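Putative lipoprotein YerB (Bacillus subtilis, PDB 2PSB) is of unknown function but is a putative membrane-anchored lipoprotein that interacts with PcrA, an interaction not essential for cell viability. Local coordinates at residues 260-265 with 287-292; 196-201 with 209-214; 35-40 with 67-72; 231-236 with 296-301. All blocks are in the same frame, centred on the assembly; numbering follows the deposited sequence.

Contact 1 of 4, residues 260-265 with 287-292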
loop_
_atom_site.group_PDB
_atom_site.type_symbol
_atom_site.label_atom_id
_atom_site.label_comp_id
_atom_site.label_asym_id
_atom_site.label_seq_id
_atom_site.Cartn_x
_atom_site.Cartn_y
_atom_site.Cartn_z
ATOM N N PHE A 260 2.538 15.558 0.571
ATOM C CA PHE A 260 1.910 16.337 -0.492
ATOM C C PHE A 260 0.402 16.190 -0.479
ATOM O O PHE A 260 -0.131 15.088 -0.656
ATOM C CB PHE A 260 2.397 15.898 -1.873
ATOM C CG PHE A 260 3.877 15.976 -2.055
ATOM C CD1 PHE A 260 4.713 15.033 -1.474
ATOM C CD2 PHE A 260 4.442 17.000 -2.823
ATOM C CE1 PHE A 260 6.093 15.101 -1.650
ATOM C CE2 PHE A 260 5.818 17.076 -3.004
ATOM C CZ PHE A 260 6.646 16.126 -2.417
ATOM N N GLN A 261 -0.278 17.313 -0.291
ATOM C CA GLN A 261 -1.730 17.349 -0.274
ATOM C C GLN A 261 -2.167 18.732 -0.765
ATOM O O GLN A 261 -1.523 19.732 -0.458
ATOM C CB GLN A 261 -2.245 17.073 1.147
ATOM C CG GLN A 261 -1.286 17.504 2.233
ATOM C CD GLN A 261 -1.825 17.294 3.642
ATOM O OE1 GLN A 261 -2.224 16.191 4.025
ATOM N NE2 GLN A 261 -1.823 18.359 4.426
ATOM N N HIS A 262 -3.237 18.787 -1.549
ATOM C CA HIS A 262 -3.732 20.058 -2.073
ATOM C C HIS A 262 -2.670 20.829 -2.855
ATOM O O HIS A 262 -2.563 22.046 -2.733
ATOM C CB HIS A 262 -4.241 20.935 -0.926
ATOM C CG HIS A 262 -5.503 20.432 -0.303
ATOM N ND1 HIS A 262 -5.862 20.732 0.992
ATOM C CD2 HIS A 262 -6.497 19.656 -0.798
ATOM C CE1 HIS A 262 -7.021 20.160 1.271
ATOM N NE2 HIS A 262 -7.428 19.501 0.200
ATOM N N GLY A 263 -1.881 20.127 -3.654
ATOM C CA GLY A 263 -0.855 20.804 -4.421
ATOM C C GLY A 263 0.258 21.302 -3.522
ATOM O O GLY A 263 1.308 21.732 -4.001
ATOM N N ASN A 264 0.024 21.238 -2.215
ATOM C CA ASN A 264 1.017 21.676 -1.241
ATOM C C ASN A 264 2.054 20.603 -0.967
ATOM O O ASN A 264 1.845 19.432 -1.254
ATOM C CB ASN A 264 0.354 22.055 0.090
ATOM C CG ASN A 264 -0.325 23.404 0.042
ATOM O OD1 ASN A 264 -1.174 23.656 -0.810
ATOM N ND2 ASN A 264 0.044 24.282 0.967
ATOM N N VAL A 265 3.177 21.031 -0.407
ATOM C CA VAL A 265 4.268 20.146 -0.037
ATOM C C VAL A 265 4.614 20.544 1.393
ATOM O O VAL A 265 4.515 21.716 1.759
ATOM C CB VAL A 265 5.502 20.340 -0.952
ATOM C CG1 VAL A 265 5.928 21.785 -0.958
ATOM C CG2 VAL A 265 6.648 19.460 -0.476
ATOM N N PRO A 287 -2.195 16.015 9.960
ATOM C CA PRO A 287 -3.365 15.239 9.531
ATOM C C PRO A 287 -3.377 14.980 8.015
ATOM O O PRO A 287 -2.613 15.590 7.268
ATOM C CB PRO A 287 -4.528 16.121 9.970
ATOM C CG PRO A 287 -3.998 17.485 9.713
ATOM C CD PRO A 287 -2.574 17.407 10.264
ATOM N N PHE A 288 -4.244 14.070 7.579
ATOM C CA PHE A 288 -4.394 13.756 6.155
ATOM C C PHE A 288 -5.699 14.376 5.678
ATOM O O PHE A 288 -6.617 14.611 6.476
ATOM C CB PHE A 288 -4.510 12.246 5.888
ATOM C CG PHE A 288 -3.240 11.470 6.085
ATOM C CD1 PHE A 288 -2.007 11.978 5.677
ATOM C CD2 PHE A 288 -3.282 10.197 6.646
ATOM C CE1 PHE A 288 -0.833 11.217 5.828
ATOM C CE2 PHE A 288 -2.118 9.431 6.799
ATOM C CZ PHE A 288 -0.894 9.941 6.389
ATOM N N VAL A 289 -5.770 14.626 4.373
ATOM C CA VAL A 289 -6.963 15.165 3.726
ATOM C C VAL A 289 -7.896 13.971 3.517
ATOM O O VAL A 289 -7.458 12.918 3.071
ATOM C CB VAL A 289 -6.627 15.745 2.321
ATOM C CG1 VAL A 289 -7.905 15.926 1.510
ATOM C CG2 VAL A 289 -5.874 17.070 2.451
ATOM N N PRO A 290 -9.193 14.120 3.815
ATOM C CA PRO A 290 -10.083 12.968 3.605
ATOM C C PRO A 290 -9.937 12.363 2.196
ATOM O O PRO A 290 -9.905 13.085 1.202
ATOM C CB PRO A 290 -11.472 13.557 3.839
ATOM C CG PRO A 290 -11.222 14.654 4.825
ATOM C CD PRO A 290 -9.938 15.287 4.325
ATOM N N GLY A 291 -9.829 11.039 2.114
ATOM C CA GLY A 291 -9.691 10.394 0.817
ATOM C C GLY A 291 -8.615 9.324 0.775
ATOM O O GLY A 291 -8.188 8.818 1.811
ATOM N N LYS A 292 -8.183 8.967 -0.426
ATOM C CA LYS A 292 -7.155 7.957 -0.583
ATOM C C LYS A 292 -5.751 8.502 -0.332
ATOM O O LYS A 292 -5.446 9.667 -0.640
ATOM C CB LYS A 292 -7.223 7.340 -1.980
ATOM C CG LYS A 292 -8.213 6.180 -2.123
ATOM C CD LYS A 292 -9.658 6.621 -2.058
ATOM C CE LYS A 292 -10.623 5.472 -2.404
ATOM N NZ LYS A 292 -10.757 4.419 -1.339
HETATM O O HOH W 1 -1.336 17.890 7.061
#
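Q261, on strand 255-261, and V289, in the irregular 287-292 loop, bring their backbones no closer than 6.9 Å between CA atoms, so side chains and a water make the contact. The isopropyl group of V289 takes the largest share of it. Its CG2 sits over one face of the H262 imidazole, 3.8 Å from the ring centroid and shifted toward the rim on the CE1 side, with CE1 itself 3.5 Å from CG2. This is a CH-pi contact, the methyl lying 24° off the ring normal. V289 CG1 follows beside H262 NE2, and the two side chains cross obliquely. V289 has CG1 anti to the backbone N (chi1 164°), which puts CG2 beside that N and on the side of H262; the same methyl also reaches CB of Q261 at 3.9 Å. Beyond CG the Q261 chain runs extended toward P287. Its amide is joined to the loop by a water that accepts from Q261 NE2 at 2.7 Å and donates to P287 O at 2.6 Å. Q261 OE1 lies 3.3 Å from the same P287 O, two acceptors that cannot bond, and receives a weak hydrogen bond from N230 ND2. Q261 and V289 also both pack on Q171. H262 and G263, both at positive phi, are the central residues of a type I' turn from Q261 to N264, in which Q261 N donates to N264 O at 3.2 Å. Such a turn is characteristic of a tight two-residue beta hairpin, here linking strands 255-261 and 264-273 with its corner histidine against the 287-292 loop.

Contact 2 of 4, residues 196-201 with 209-214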
loop_
_atom_site.group_PDB
_atom_site.type_symbol
_atom_site.label_atom_id
_atom_site.label_comp_id
_atom_site.label_asym_id
_atom_site.label_seq_id
_atom_site.Cartn_x
_atom_site.Cartn_y
_atom_site.Cartn_z
ATOM N N LEU A 196 10.603 4.890 -12.352
ATOM C CA LEU A 196 10.164 6.256 -12.076
ATOM C C LEU A 196 8.669 6.367 -11.797
ATOM O O LEU A 196 7.846 5.913 -12.588
ATOM C CB LEU A 196 10.521 7.162 -13.264
ATOM C CG LEU A 196 10.062 8.623 -13.240
ATOM C CD1 LEU A 196 10.810 9.393 -12.151
ATOM C CD2 LEU A 196 10.310 9.253 -14.609
ATOM N N VAL A 197 8.340 6.977 -10.660
ATOM C CA VAL A 197 6.959 7.189 -10.240
ATOM C C VAL A 197 6.710 8.698 -10.175
ATOM O O VAL A 197 7.550 9.447 -9.687
ATOM C CB VAL A 197 6.699 6.555 -8.839
ATOM C CG1 VAL A 197 5.271 6.828 -8.400
ATOM C CG2 VAL A 197 6.937 5.051 -8.898
ATOM N N GLU A 198 5.560 9.141 -10.666
ATOM C CA GLU A 198 5.253 10.566 -10.659
ATOM C C GLU A 198 3.830 10.793 -10.176
ATOM O O GLU A 198 2.931 10.005 -10.467
ATOM C CB GLU A 198 5.407 11.151 -12.074
ATOM C CG GLU A 198 6.482 10.472 -12.920
ATOM C CD GLU A 198 6.611 11.074 -14.314
ATOM O OE1 GLU A 198 7.120 10.386 -15.230
ATOM O OE2 GLU A 198 6.212 12.241 -14.495
ATOM N N TYR A 199 3.634 11.868 -9.424
ATOM C CA TYR A 199 2.310 12.204 -8.925
ATOM C C TYR A 199 2.012 13.624 -9.387
ATOM O O TYR A 199 2.758 14.562 -9.099
ATOM C CB TYR A 199 2.249 12.096 -7.390
ATOM C CG TYR A 199 2.471 10.682 -6.862
ATOM C CD1 TYR A 199 3.743 10.239 -6.505
ATOM C CD2 TYR A 199 1.410 9.778 -6.762
ATOM C CE1 TYR A 199 3.955 8.932 -6.057
ATOM C CE2 TYR A 199 1.618 8.463 -6.317
ATOM C CZ TYR A 199 2.887 8.056 -5.972
ATOM O OH TYR A 199 3.105 6.768 -5.554
ATOM N N ASN A 200 0.916 13.773 -10.118
ATOM C CA ASN A 200 0.541 15.071 -10.644
ATOM C C ASN A 200 -0.789 15.519 -10.072
ATOM O O ASN A 200 -1.797 14.833 -10.208
ATOM C CB ASN A 200 0.483 14.991 -12.167
ATOM C CG ASN A 200 1.734 14.356 -12.756
ATOM O OD1 ASN A 200 1.656 13.380 -13.507
ATOM N ND2 ASN A 200 2.899 14.904 -12.413
ATOM N N TYR A 201 -0.773 16.677 -9.423
ATOM C CA TYR A 201 -1.968 17.232 -8.819
ATOM C C TYR A 201 -2.895 17.835 -9.876
ATOM O O TYR A 201 -2.447 18.469 -10.833
ATOM C CB TYR A 201 -1.590 18.301 -7.794
ATOM C CG TYR A 201 -2.747 18.748 -6.927
ATOM C CD1 TYR A 201 -3.422 17.835 -6.118
ATOM C CD2 TYR A 201 -3.167 20.089 -6.908
ATOM C CE1 TYR A 201 -4.488 18.234 -5.311
ATOM C CE2 TYR A 201 -4.238 20.494 -6.098
ATOM C CZ TYR A 201 -4.890 19.560 -5.304
ATOM O OH TYR A 201 -5.957 19.932 -4.511
ATOM N N THR A 209 -2.830 12.332 -9.584
ATOM C CA THR A 209 -2.748 11.247 -10.553
ATOM C C THR A 209 -1.396 10.544 -10.480
ATOM O O THR A 209 -0.423 11.242 -10.028
ATOM C CB THR A 209 -2.993 11.776 -11.979
ATOM O OG1 THR A 209 -4.186 12.567 -11.999
ATOM C CG2 THR A 209 -3.315 10.630 -12.925
ATOM N N ARG A 210 -1.335 9.317 -10.776
ATOM C CA ARG A 210 -0.084 8.587 -10.695
ATOM C C ARG A 210 0.281 7.948 -12.023
ATOM O O ARG A 210 -0.585 7.653 -12.847
ATOM C CB ARG A 210 -0.183 7.506 -9.610
ATOM C CG ARG A 210 1.105 6.742 -9.352
ATOM C CD ARG A 210 0.900 5.717 -8.242
ATOM N NE ARG A 210 2.132 5.018 -7.886
ATOM C CZ ARG A 210 2.715 4.075 -8.613
ATOM N NH1 ARG A 210 2.187 3.684 -9.769
ATOM N NH2 ARG A 210 3.835 3.517 -8.174
ATOM N N SER A 211 1.575 7.752 -12.223
ATOM C CA SER A 211 2.079 7.105 -13.420
ATOM C C SER A 211 3.392 6.465 -13.001
ATOM O O SER A 211 4.065 6.939 -12.083
ATOM C CB SER A 211 2.333 8.112 -14.546
ATOM O OG SER A 211 3.496 8.871 -14.272
ATOM N N SER A 212 3.744 5.383 -13.674
ATOM C CA SER A 212 4.973 4.677 -13.385
ATOM C C SER A 212 5.636 4.442 -14.729
ATOM O O SER A 212 4.967 4.120 -15.708
ATOM C CB SER A 212 4.659 3.343 -12.694
ATOM O OG SER A 212 3.626 2.664 -13.399
ATOM N N ASP A 213 6.946 4.638 -14.775
ATOM C CA ASP A 213 7.714 4.449 -15.997
ATOM C C ASP A 213 7.103 5.078 -17.253
ATOM O O ASP A 213 7.311 4.579 -18.356
ATOM C CB ASP A 213 7.949 2.954 -16.228
ATOM C CG ASP A 213 8.762 2.310 -15.114
ATOM O OD1 ASP A 213 9.760 2.927 -14.682
ATOM O OD2 ASP A 213 8.412 1.187 -14.678
ATOM N N GLY A 214 6.349 6.162 -17.091
ATOM C CA GLY A 214 5.760 6.826 -18.243
ATOM C C GLY A 214 4.314 6.515 -18.593
ATOM O O GLY A 214 3.758 7.106 -19.522
#
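Y199 and R210 face each other as a non-hydrogen-bonded antiparallel pair and send their side chains the same way, side by side. The R210 chain is extended from CG to NE, with CG anti to the backbone N (chi1 -175°), and its CD passes 3.4 Å from CE2 of the tyrosine ring. The phenol oxygen then meets the guanidinium at its edge and in its plane, taking a hydrogen bond from R210 NE at 3.1 Å to Y199 OH, although the position of NE is less sure. Ring and guanidinium planes are 71° apart. V197 covers one face of the guanidinium with CG1, while its CG2 lies 3.5 Å from R210 NH2. On the other face of the sheet the CG of E198 rests 3.6 Å from S211 OG. These pairs belong to a beta hairpin, strands 196-202 and 207-212, within a six-stranded antiparallel sheet. Its backbone bonds come in couples at E198 with S211 and at N200 with T209. Beyond the ladder D213 N donates to L196 O at 2.7 Å, and L196 N returns a bond to D213 OD1 at 3.2 Å, arriving from above the carboxylate plane. The second shell fixes the polar ends: R210 is salt-bridged through NH2 to E57 and hydrogen-bonded through NH1 to T217, and Y199 OH also meets the side-chain amide of N296. A leucine in place of R210 would probably leave E57 without its ion-pair mate and Y199 OH without its NE donor. D213 OD2 is held by a salt bridge to R44, and W294 packs against both Y199 and R210.

Contact 3 of 4, residues 35-40 with 67-72; sequences VVVNNH and FLAIFQ
N39 and F67 make the tight end of this contact between two short antiparallel strands, where the asparagine side chain lies across one face of the phenyl ring. N39 has CG anti to the backbone N (chi1 -174°), and its CB stands over the face, offset toward the rim, 3.8 Å from the centroid. The amide lies at the CZ end of that rim. There OD1 comes to 3.0 Å from F67 CZ, a close stack with amide and ring planes 30° apart. Next to it V37 and F67 form a hydrogen-bonded pair: V37 N donates to F67 O at 2.7 Å, and F67 N answers to V37 O. V37 CB and F67 CB lie 4.0 Å apart. The apolar contacts further along the strands are more widely spaced. V35, paired through its backbone with A69, has CG2 3.8 Å from F71 CE1, and V37 CG2 lies 4.3 Å from A69 CB. V36 and L68, on the other face, meet just through CG2 and CD1 and turn to F100. The contact has no solvent side, since every residue that touches is buried. An alanine at F67 would probably leave the N39 amide without its stacking surface and W294 without its edge-to-face partner. N39 ND2 is bound by T65 OG1, and OD1 takes a weak hydrogen bond from Q46. A buried amide thus has its polar ends engaged by T65 and Q46 while its flat side is stacked against the rim of an aromatic ring, which would limit its freedom to turn.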
loop_
_atom_site.group_PDB
_atom_site.type_symbol
_atom_site.label_atom_id
_atom_site.label_comp_id
_atom_site.label_asym_id
_atom_site.label_seq_id
_atom_site.Cartn_x
_atom_site.Cartn_y
_atom_site.Cartn_z
ATOM N N VAL A 35 -3.610 -6.452 1.040
ATOM C CA VAL A 35 -3.117 -7.346 0.002
ATOM C C VAL A 35 -1.758 -6.932 -0.564
ATOM O O VAL A 35 -1.537 -5.767 -0.917
ATOM C CB VAL A 35 -4.115 -7.425 -1.182
ATOM C CG1 VAL A 35 -3.701 -8.525 -2.129
ATOM C CG2 VAL A 35 -5.535 -7.624 -0.683
ATOM N N VAL A 36 -0.843 -7.889 -0.647
ATOM C CA VAL A 36 0.468 -7.612 -1.231
ATOM C C VAL A 36 0.265 -7.667 -2.737
ATOM O O VAL A 36 -0.060 -8.715 -3.285
ATOM C CB VAL A 36 1.500 -8.658 -0.858
ATOM C CG1 VAL A 36 2.741 -8.484 -1.731
ATOM C CG2 VAL A 36 1.856 -8.519 0.614
ATOM N N VAL A 37 0.451 -6.534 -3.401
ATOM C CA VAL A 37 0.234 -6.466 -4.839
ATOM C C VAL A 37 1.498 -6.268 -5.679
ATOM O O VAL A 37 2.297 -5.348 -5.456
ATOM C CB VAL A 37 -0.798 -5.361 -5.174
ATOM C CG1 VAL A 37 -0.999 -5.259 -6.681
ATOM C CG2 VAL A 37 -2.121 -5.664 -4.488
ATOM N N ASN A 38 1.642 -7.170 -6.645
ATOM C CA ASN A 38 2.740 -7.221 -7.608
ATOM C C ASN A 38 2.894 -5.872 -8.335
ATOM O O ASN A 38 1.929 -5.352 -8.896
ATOM C CB ASN A 38 2.411 -8.327 -8.624
ATOM C CG ASN A 38 3.625 -8.846 -9.391
ATOM O OD1 ASN A 38 3.548 -9.908 -10.018
ATOM N ND2 ASN A 38 4.730 -8.122 -9.350
ATOM N N ASN A 39 4.091 -5.293 -8.317
ATOM C CA ASN A 39 4.286 -4.048 -9.049
ATOM C C ASN A 39 5.401 -4.199 -10.085
ATOM O O ASN A 39 6.041 -3.223 -10.491
ATOM C CB ASN A 39 4.579 -2.875 -8.116
ATOM C CG ASN A 39 4.642 -1.550 -8.861
ATOM O OD1 ASN A 39 3.779 -1.250 -9.695
ATOM N ND2 ASN A 39 5.657 -0.756 -8.569
ATOM N N HIS A 40 5.640 -5.437 -10.497
ATOM C CA HIS A 40 6.631 -5.710 -11.522
ATOM C C HIS A 40 5.976 -5.201 -12.794
ATOM O O HIS A 40 4.772 -5.358 -12.974
ATOM C CB HIS A 40 6.901 -7.212 -11.633
ATOM C CG HIS A 40 7.848 -7.575 -12.737
ATOM N ND1 HIS A 40 7.489 -7.545 -14.069
ATOM C CD2 HIS A 40 9.146 -7.959 -12.707
ATOM C CE1 HIS A 40 8.523 -7.897 -14.811
ATOM N NE2 HIS A 40 9.542 -8.152 -14.010
ATOM N N PHE A 67 3.524 -3.282 -3.760
ATOM C CA PHE A 67 2.479 -2.592 -3.010
ATOM C C PHE A 67 1.816 -3.416 -1.911
ATOM O O PHE A 67 1.793 -4.654 -1.949
ATOM C CB PHE A 67 1.336 -2.182 -3.946
ATOM C CG PHE A 67 1.755 -1.371 -5.143
ATOM C CD1 PHE A 67 0.974 -1.385 -6.296
ATOM C CD2 PHE A 67 2.907 -0.601 -5.124
ATOM C CE1 PHE A 67 1.334 -0.644 -7.421
ATOM C CE2 PHE A 67 3.283 0.142 -6.239
ATOM C CZ PHE A 67 2.494 0.121 -7.394
ATOM N N LEU A 68 1.268 -2.696 -0.940
ATOM C CA LEU A 68 0.459 -3.277 0.123
ATOM C C LEU A 68 -0.763 -2.379 -0.032
ATOM O O LEU A 68 -0.688 -1.183 0.235
ATOM C CB LEU A 68 1.053 -3.094 1.520
ATOM C CG LEU A 68 0.146 -3.720 2.598
ATOM C CD1 LEU A 68 0.110 -5.262 2.436
ATOM C CD2 LEU A 68 0.633 -3.347 3.978
ATOM N N ALA A 69 -1.855 -2.944 -0.534
ATOM C CA ALA A 69 -3.091 -2.198 -0.726
ATOM C C ALA A 69 -4.044 -2.556 0.402
ATOM O O ALA A 69 -4.482 -3.704 0.533
ATOM C CB ALA A 69 -3.714 -2.530 -2.078
ATOM N N ILE A 70 -4.356 -1.555 1.220
ATOM C CA ILE A 70 -5.226 -1.749 2.364
ATOM C C ILE A 70 -6.636 -1.267 2.066
ATOM O O ILE A 70 -6.865 -0.077 1.821
ATOM C CB ILE A 70 -4.647 -1.006 3.594
ATOM C CG1 ILE A 70 -3.206 -1.480 3.827
ATOM C CG2 ILE A 70 -5.530 -1.219 4.825
ATOM C CD1 ILE A 70 -2.582 -0.930 5.086
ATOM N N PHE A 71 -7.567 -2.222 2.076
ATOM C CA PHE A 71 -8.985 -1.975 1.817
ATOM C C PHE A 71 -9.771 -2.034 3.120
ATOM O O PHE A 71 -9.488 -2.860 3.992
ATOM C CB PHE A 71 -9.567 -3.030 0.874
ATOM C CG PHE A 71 -8.792 -3.224 -0.394
ATOM C CD1 PHE A 71 -7.638 -4.003 -0.406
ATOM C CD2 PHE A 71 -9.219 -2.636 -1.577
ATOM C CE1 PHE A 71 -6.934 -4.198 -1.577
ATOM C CE2 PHE A 71 -8.526 -2.825 -2.755
ATOM C CZ PHE A 71 -7.380 -3.603 -2.760
ATOM N N GLN A 72 -10.761 -1.158 3.241
ATOM C CA GLN A 72 -11.615 -1.110 4.422
ATOM C C GLN A 72 -12.942 -0.457 4.062
ATOM O O GLN A 72 -13.992 -1.072 4.227
ATOM C CB GLN A 72 -10.933 -0.330 5.544
ATOM C CG GLN A 72 -11.588 -0.458 6.913
ATOM C CD GLN A 72 -12.963 0.190 6.994
ATOM O OE1 GLN A 72 -13.161 1.323 6.551
ATOM N NE2 GLN A 72 -13.916 -0.520 7.583
#

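Contact 4 of 4, residues 231-236 with 296-301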
loop_
_atom_site.group_PDB
_atom_site.type_symbol
_atom_site.label_atom_id
_atom_site.label_comp_id
_atom_site.label_asym_id
_atom_site.label_seq_id
_atom_site.Cartn_x
_atom_site.Cartn_y
_atom_site.Cartn_z
ATOM N N ILE A 231 0.025 12.213 -0.671
ATOM C CA ILE A 231 1.221 11.510 -1.100
ATOM C C ILE A 231 2.168 11.672 0.094
ATOM O O ILE A 231 2.562 12.793 0.460
ATOM C CB ILE A 231 1.906 12.118 -2.351
ATOM C CG1 ILE A 231 0.886 12.458 -3.449
ATOM C CG2 ILE A 231 2.943 11.124 -2.867
ATOM C CD1 ILE A 231 0.067 11.293 -3.975
ATOM N N PHE A 232 2.529 10.545 0.691
ATOM C CA PHE A 232 3.377 10.524 1.858
ATOM C C PHE A 232 4.674 9.775 1.563
ATOM O O PHE A 232 4.690 8.539 1.514
ATOM C CB PHE A 232 2.605 9.854 2.994
ATOM C CG PHE A 232 3.302 9.896 4.321
ATOM C CD1 PHE A 232 4.327 10.810 4.569
ATOM C CD2 PHE A 232 2.896 9.049 5.350
ATOM C CE1 PHE A 232 4.931 10.872 5.815
ATOM C CE2 PHE A 232 3.498 9.107 6.602
ATOM C CZ PHE A 232 4.518 10.025 6.834
ATOM N N ILE A 233 5.754 10.529 1.364
ATOM C CA ILE A 233 7.051 9.940 1.060
ATOM C C ILE A 233 7.794 9.754 2.366
ATOM O O ILE A 233 8.056 10.716 3.077
ATOM C CB ILE A 233 7.854 10.855 0.083
ATOM C CG1 ILE A 233 7.033 11.052 -1.196
ATOM C CG2 ILE A 233 9.228 10.238 -0.243
ATOM C CD1 ILE A 233 7.602 12.054 -2.169
ATOM N N VAL A 234 8.111 8.501 2.682
ATOM C CA VAL A 234 8.794 8.162 3.922
ATOM C C VAL A 234 10.219 7.636 3.726
ATOM O O VAL A 234 10.452 6.750 2.908
ATOM C CB VAL A 234 7.943 7.130 4.709
ATOM C CG1 VAL A 234 8.720 6.549 5.870
ATOM C CG2 VAL A 234 6.676 7.809 5.224
ATOM N N GLU A 235 11.166 8.196 4.480
ATOM C CA GLU A 235 12.566 7.780 4.397
ATOM C C GLU A 235 12.885 6.808 5.511
ATOM O O GLU A 235 12.908 7.175 6.680
ATOM C CB GLU A 235 13.510 8.978 4.507
ATOM C CG GLU A 235 14.980 8.604 4.294
ATOM C CD GLU A 235 15.907 9.809 4.260
ATOM O OE1 GLU A 235 16.140 10.429 5.323
ATOM O OE2 GLU A 235 16.400 10.147 3.161
ATOM N N ALA A 236 13.156 5.566 5.138
ATOM C CA ALA A 236 13.448 4.522 6.109
ATOM C C ALA A 236 14.730 3.783 5.750
ATOM O O ALA A 236 15.014 3.554 4.575
ATOM C CB ALA A 236 12.279 3.546 6.167
ATOM N N ASN A 296 4.887 6.263 -0.156
ATOM C CA ASN A 296 6.075 5.804 -0.859
ATOM C C ASN A 296 7.255 5.735 0.075
ATOM O O ASN A 296 7.740 6.762 0.544
ATOM C CB ASN A 296 6.427 6.749 -1.998
ATOM C CG ASN A 296 5.788 6.352 -3.280
ATOM O OD1 ASN A 296 6.275 5.461 -3.975
ATOM N ND2 ASN A 296 4.682 6.989 -3.605
ATOM N N ILE A 297 7.716 4.529 0.363
ATOM C CA ILE A 297 8.865 4.390 1.231
ATOM C C ILE A 297 10.125 4.390 0.360
ATOM O O ILE A 297 10.220 3.662 -0.637
ATOM C CB ILE A 297 8.765 3.100 2.061
ATOM C CG1 ILE A 297 7.674 3.277 3.125
ATOM C CG2 ILE A 297 10.127 2.769 2.707
ATOM C CD1 ILE A 297 7.141 1.965 3.703
ATOM N N VAL A 298 11.077 5.234 0.734
ATOM C CA VAL A 298 12.333 5.350 -0.005
ATOM C C VAL A 298 13.526 5.263 0.939
ATOM O O VAL A 298 13.431 5.650 2.099
ATOM C CB VAL A 298 12.421 6.718 -0.750
ATOM C CG1 VAL A 298 11.176 6.935 -1.591
ATOM C CG2 VAL A 298 12.595 7.852 0.256
ATOM N N PRO A 299 14.660 4.733 0.458
ATOM C CA PRO A 299 15.844 4.643 1.321
ATOM C C PRO A 299 16.611 5.972 1.383
ATOM O O PRO A 299 17.526 6.126 2.180
ATOM C CB PRO A 299 16.656 3.513 0.688
ATOM C CG PRO A 299 16.274 3.589 -0.755
ATOM C CD PRO A 299 14.793 3.858 -0.716
ATOM N N ASP A 300 16.222 6.930 0.544
ATOM C CA ASP A 300 16.864 8.242 0.515
ATOM C C ASP A 300 15.886 9.306 0.031
ATOM O O ASP A 300 15.461 9.304 -1.123
ATOM C CB ASP A 300 18.092 8.219 -0.400
ATOM C CG ASP A 300 18.848 9.542 -0.407
ATOM O OD1 ASP A 300 19.863 9.632 -1.120
ATOM O OD2 ASP A 300 18.436 10.493 0.288
ATOM N N LEU A 301 15.542 10.222 0.927
ATOM C CA LEU A 301 14.609 11.301 0.624
ATOM C C LEU A 301 15.052 12.064 -0.625
ATOM O O LEU A 301 14.318 12.897 -1.153
ATOM C CB LEU A 301 14.516 12.239 1.834
ATOM C CG LEU A 301 13.195 12.957 2.120
ATOM C CD1 LEU A 301 13.046 14.130 1.185
ATOM C CD2 LEU A 301 12.027 11.986 1.976
#
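V234 and N296 to V298 form the centre of a parallel ladder in which donors and acceptors alternate. N296 N donates to F232 O and V234 N to N296 O; V298 N then gives to V234 O at 2.7 Å. A236 N closes the series on V298 O at 3.1 Å. Three other carbonyls are satisfied by side chains: E235 O takes W270 NE1, A236 O takes H238 ND1, and I297 O is hydrogen-bonded to Y188 OH. The backbones of I233 and E235 bond on the other side to L258 and K256 of strand 255-261, while I297 pairs with E57. E235 is extended, its CG anti to the backbone N (chi1 -175°), and its carboxylate reaches the turn after the second strand. There OE2 accepts from L301 N, though the modelled separation is too short to trust. D300 OD2, close by, takes the amide of D302. Apolar groups fill in between: I233 CG2 touches L301 CD2 at 4.0 Å, the two side chains crossing at about a right angle. A236 CB meets I297 CG2 at 4.1 Å, on the face that carries V234 and I297. Strand 230-240 thus lies between parallel 293-298 and antiparallel 255-261, with 54-59 beyond 293-298, while F232 and V234 pack on I277 of strand 276-281.

Contacts 1, 2 and 4 touch one another, and contact 3 joins them through contact 2. Contact 4 closes a chain loop in which contact 1 is nested, and the two join where F260 N lies 2.8 Å from I231 O, a probable hydrogen bond between neighbouring strands. Contact 2 meets contact 4 through Y199, whose CD2 packs 3.4 Å from I231 CD1, and meets contact 1 where Y201 OH lies 3.3 Å from H262 CA. Contact 3 touches contact 2 where R210 NH2 comes within 3.7 Å of F67 CZ, their centres about 17 Å apart. The nearest atoms of contacts 1 and 3 are about 7 Å apart. No ligand or active site is identified.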